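Local coordinates for SspB protein (Streptomyces clavuligerus, PDB 6JUF) that probably acts as a DNA-cutting nuclease in the SspABCD-SspE system, a phosphorothioation-sensing defence of bacteria against phages, at residues B[67-79]-B[337-349]. Residues are numbered along the deposited sequence; the frame is centred on the assembly and turned at random.
Sequences FKLTREHYGDDTN and YPKLAEAEKRELK
Ala-343, on the face of helix 339-349 turned to strand 70-74, sits where Arg-71 and His-73 reach down on either side of it. Its CB lies 3.4 Å from Glu-72 O and 3.6 Å from Arg-71 CD, which makes this alanine a tight point of the crossing; strand and helix axes pass 7.5 Å apart at 79°. Arg-71 has CG anti to its carbonyl carbon and bends at chi2 (-97°), which lays the chain across the helix: CB rests on Leu-340 CD2, and one guanidinium face lies over Glu-344 CA and the Ala-343 carbonyl. At the guanidinium edge, in its plane, NH1 forms a salt bridge with Glu-347 OE2 (3.2 Å), although the hydrogen bond within it is weak and bent (131°) and the carboxylate is turned well out of the guanidinium plane. The firmer grip comes from the loop around residues 123-125, where Gly-123 O accepts from Arg-71 NH2 and Lys-125 N donates to Glu-347 OE1. The His-73 ring, swung out with CG anti to the backbone N, belongs to the same packed part: it takes Glu-342 CB over one face in a CH-pi contact, 4.0 Å from the centroid, with Ala-343 N beside it; Tyr-74 CD2 lies over the opposite face. Arg-346 NE stands at the ring edge, 4.2 Å from His-73 CD2.

Toward Gly-75 the fit loosens. The Lys-339 chain runs at about a right angle to His-73, its CG near ND1, and NZ donates to Tyr-74 O (3.1 Å), next to exposed Asp-76.

The contact joins the last modelled helix, 339-350, to a two-stranded antiparallel hairpin: strand 70-74 pairs with strand 83-87, whose Tyr-86 also touches Lys-339, while Glu-72, its CB directed away from helix 339-349, forms salt bridges to Arg-61 and Arg-65 of helix 57-66.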
# COMPACT_ATOMS: atom_id res chain seq x y z
N PHE B 67 10.52 13.49 1.24
CA PHE B 67 10.78 12.30 2.11
C PHE B 67 12.30 12.14 2.35
O PHE B 67 12.72 11.17 2.98
CB PHE B 67 10.19 10.99 1.52
CG PHE B 67 8.71 10.85 1.77
CD1 PHE B 67 8.23 10.72 3.08
CD2 PHE B 67 7.81 10.88 0.72
CE1 PHE B 67 6.86 10.59 3.31
CE2 PHE B 67 6.46 10.78 0.93
CZ PHE B 67 5.95 10.64 2.23
N LYS B 68 13.10 13.10 1.90
CA LYS B 68 14.57 13.08 2.13
C LYS B 68 15.23 11.95 1.38
O LYS B 68 16.27 11.40 1.79
CB LYS B 68 14.94 13.10 3.63
CG LYS B 68 14.19 14.11 4.49
CD LYS B 68 14.25 15.55 4.05
CE LYS B 68 14.00 16.56 5.19
NZ LYS B 68 12.70 16.33 5.86
N LEU B 69 14.61 11.58 0.25
CA LEU B 69 15.11 10.50 -0.60
C LEU B 69 15.96 11.06 -1.73
O LEU B 69 16.74 10.32 -2.34
CB LEU B 69 13.93 9.67 -1.17
CG LEU B 69 13.08 8.99 -0.08
CD1 LEU B 69 11.81 8.44 -0.72
CD2 LEU B 69 13.76 7.81 0.60
N THR B 70 15.79 12.35 -2.02
CA THR B 70 16.71 13.05 -2.92
C THR B 70 17.05 14.39 -2.33
O THR B 70 16.34 14.86 -1.41
CB THR B 70 16.08 13.37 -4.27
OG1 THR B 70 14.85 14.13 -4.06
CG2 THR B 70 15.77 12.08 -5.08
N ARG B 71 18.18 14.93 -2.82
CA ARG B 71 18.51 16.34 -2.63
C ARG B 71 18.60 16.93 -4.03
O ARG B 71 18.85 16.19 -5.00
CB ARG B 71 19.86 16.53 -1.90
CG ARG B 71 19.87 16.45 -0.36
CD ARG B 71 19.81 17.95 0.07
NE ARG B 71 20.37 17.97 1.34
CZ ARG B 71 20.27 18.90 2.24
NH1 ARG B 71 19.62 20.03 1.97
NH2 ARG B 71 20.86 18.65 3.40
N GLU B 72 18.44 18.24 -4.17
CA GLU B 72 18.55 18.87 -5.45
C GLU B 72 19.66 19.96 -5.39
O GLU B 72 19.91 20.60 -4.36
CB GLU B 72 17.20 19.49 -5.90
CG GLU B 72 16.10 18.44 -6.09
CD GLU B 72 14.86 19.04 -6.70
OE1 GLU B 72 14.84 20.23 -7.08
OE2 GLU B 72 13.87 18.30 -6.75
N HIS B 73 20.31 20.11 -6.55
CA HIS B 73 21.41 21.11 -6.68
C HIS B 73 21.66 21.45 -8.10
O HIS B 73 21.36 20.64 -8.95
CB HIS B 73 22.69 20.60 -6.03
CG HIS B 73 23.65 21.71 -5.65
ND1 HIS B 73 24.82 21.86 -6.27
CD2 HIS B 73 23.51 22.82 -4.81
CE1 HIS B 73 25.47 22.94 -5.78
NE2 HIS B 73 24.66 23.53 -4.91
N TYR B 74 22.25 22.62 -8.41
CA TYR B 74 22.63 22.86 -9.81
C TYR B 74 23.62 21.80 -10.32
O TYR B 74 24.49 21.30 -9.56
CB TYR B 74 23.24 24.27 -9.98
CG TYR B 74 22.43 25.35 -9.27
CD1 TYR B 74 21.27 25.89 -9.85
CD2 TYR B 74 22.82 25.82 -8.01
CE1 TYR B 74 20.54 26.89 -9.21
CE2 TYR B 74 22.09 26.80 -7.35
CZ TYR B 74 20.95 27.34 -7.95
OH TYR B 74 20.23 28.33 -7.30
N GLY B 75 23.46 21.42 -11.59
CA GLY B 75 24.43 20.57 -12.27
C GLY B 75 25.66 21.44 -12.51
O GLY B 75 25.61 22.63 -12.30
N ASP B 76 26.76 20.84 -12.95
CA ASP B 76 27.99 21.59 -13.21
C ASP B 76 27.88 22.35 -14.55
O ASP B 76 28.81 22.40 -15.37
CB ASP B 76 29.11 20.57 -13.31
CG ASP B 76 28.70 19.36 -14.11
OD1 ASP B 76 27.88 19.49 -15.06
OD2 ASP B 76 29.18 18.26 -13.78
N ASP B 77 26.74 22.98 -14.78
CA ASP B 77 26.43 23.17 -16.17
C ASP B 77 26.91 24.38 -16.98
O ASP B 77 26.97 24.29 -18.19
CB ASP B 77 25.00 22.79 -16.49
CG ASP B 77 24.88 22.31 -17.91
OD1 ASP B 77 25.47 21.25 -18.24
OD2 ASP B 77 24.25 23.04 -18.71
N THR B 78 27.32 25.46 -16.32
CA THR B 78 27.86 26.68 -17.02
C THR B 78 26.81 27.52 -17.74
O THR B 78 27.04 28.70 -17.99
CB THR B 78 29.09 26.43 -17.97
OG1 THR B 78 28.76 25.47 -19.01
CG2 THR B 78 30.32 25.93 -17.20
N ASN B 79 25.67 26.94 -18.09
CA ASN B 79 24.57 27.74 -18.64
C ASN B 79 23.22 27.27 -18.12
O ASN B 79 22.21 27.40 -18.81
CB ASN B 79 24.61 27.74 -20.17
N TYR B 337 28.10 10.80 -5.18
CA TYR B 337 27.21 11.95 -5.38
C TYR B 337 27.63 13.18 -4.62
O TYR B 337 27.04 13.51 -3.63
CB TYR B 337 25.79 11.54 -4.95
CG TYR B 337 25.26 10.36 -5.67
CD1 TYR B 337 24.70 10.49 -6.93
CD2 TYR B 337 25.34 9.07 -5.10
CE1 TYR B 337 24.17 9.41 -7.61
CE2 TYR B 337 24.82 7.97 -5.77
CZ TYR B 337 24.25 8.13 -7.04
OH TYR B 337 23.73 7.05 -7.72
N PRO B 338 28.67 13.91 -5.13
CA PRO B 338 29.22 15.01 -4.33
C PRO B 338 28.27 16.19 -4.18
O PRO B 338 28.40 17.02 -3.29
CB PRO B 338 30.46 15.41 -5.11
CG PRO B 338 30.27 14.89 -6.47
CD PRO B 338 29.46 13.61 -6.34
N LYS B 339 27.26 16.20 -5.07
CA LYS B 339 26.20 17.26 -5.01
C LYS B 339 25.27 17.24 -3.79
O LYS B 339 24.79 18.29 -3.36
CB LYS B 339 25.43 17.44 -6.29
CG LYS B 339 26.17 18.38 -7.25
CD LYS B 339 26.27 17.88 -8.63
CE LYS B 339 27.42 18.64 -9.33
NZ LYS B 339 27.33 20.12 -9.24
N LEU B 340 25.14 16.04 -3.18
CA LEU B 340 24.46 15.95 -1.84
C LEU B 340 25.06 16.91 -0.78
O LEU B 340 24.32 17.67 -0.20
CB LEU B 340 24.48 14.51 -1.28
CG LEU B 340 23.83 13.45 -2.19
CD1 LEU B 340 24.01 12.04 -1.69
CD2 LEU B 340 22.34 13.75 -2.26
N ALA B 341 26.38 16.85 -0.53
CA ALA B 341 27.04 17.71 0.47
C ALA B 341 26.94 19.19 0.02
O ALA B 341 26.81 20.08 0.84
CB ALA B 341 28.49 17.26 0.70
N GLU B 342 27.03 19.38 -1.30
CA GLU B 342 26.94 20.71 -1.92
C GLU B 342 25.60 21.36 -1.62
O GLU B 342 25.53 22.54 -1.23
CB GLU B 342 27.23 20.65 -3.43
CG GLU B 342 28.72 20.68 -3.75
CD GLU B 342 29.46 21.72 -2.93
OE1 GLU B 342 29.15 22.93 -3.07
OE2 GLU B 342 30.35 21.32 -2.14
N ALA B 343 24.53 20.57 -1.79
CA ALA B 343 23.21 20.98 -1.37
C ALA B 343 23.06 21.29 0.16
O ALA B 343 22.48 22.33 0.57
CB ALA B 343 22.15 19.96 -1.86
N GLU B 344 23.58 20.39 1.02
CA GLU B 344 23.62 20.66 2.46
C GLU B 344 24.37 21.99 2.77
O GLU B 344 23.89 22.82 3.54
CB GLU B 344 24.22 19.48 3.21
CG GLU B 344 23.88 19.56 4.70
CD GLU B 344 24.67 18.58 5.52
OE1 GLU B 344 25.86 18.41 5.22
OE2 GLU B 344 24.09 17.97 6.45
N LYS B 345 25.53 22.19 2.11
CA LYS B 345 26.35 23.38 2.34
C LYS B 345 25.63 24.68 2.00
O LYS B 345 25.69 25.69 2.73
CB LYS B 345 27.67 23.31 1.56
CG LYS B 345 28.72 22.44 2.22
CD LYS B 345 30.11 22.73 1.65
CE LYS B 345 31.17 21.84 2.30
NZ LYS B 345 30.86 20.38 2.11
N ARG B 346 24.95 24.63 0.85
CA ARG B 346 24.12 25.74 0.40
C ARG B 346 23.08 26.12 1.42
O ARG B 346 22.85 27.31 1.67
CB ARG B 346 23.41 25.38 -0.91
CG ARG B 346 22.72 26.63 -1.47
CD ARG B 346 21.73 26.35 -2.58
NE ARG B 346 21.02 25.10 -2.36
CZ ARG B 346 20.07 24.90 -1.44
NH1 ARG B 346 19.67 25.88 -0.59
NH2 ARG B 346 19.53 23.68 -1.38
N GLU B 347 22.41 25.10 1.97
CA GLU B 347 21.40 25.37 2.97
C GLU B 347 22.04 25.90 4.28
O GLU B 347 21.52 26.83 4.90
CB GLU B 347 20.53 24.14 3.22
CG GLU B 347 19.21 24.50 3.84
CD GLU B 347 18.25 23.32 3.97
OE1 GLU B 347 17.74 23.14 5.07
OE2 GLU B 347 17.97 22.58 2.96
N LEU B 348 23.17 25.29 4.68
CA LEU B 348 23.87 25.70 5.89
C LEU B 348 24.29 27.17 5.78
O LEU B 348 24.19 27.92 6.75
CB LEU B 348 25.07 24.81 6.12
CG LEU B 348 24.76 23.47 6.78
CD1 LEU B 348 25.96 22.54 6.75
CD2 LEU B 348 24.22 23.55 8.21
N LYS B 349 24.67 27.56 4.56
CA LYS B 349 25.10 28.94 4.27
C LYS B 349 24.03 29.99 4.54
O LYS B 349 24.37 31.11 4.91
CB LYS B 349 25.68 29.05 2.87
CG LYS B 349 27.19 28.76 2.85
CD LYS B 349 28.02 29.90 3.50
CE LYS B 349 28.96 29.43 4.62
NZ LYS B 349 30.28 28.93 4.09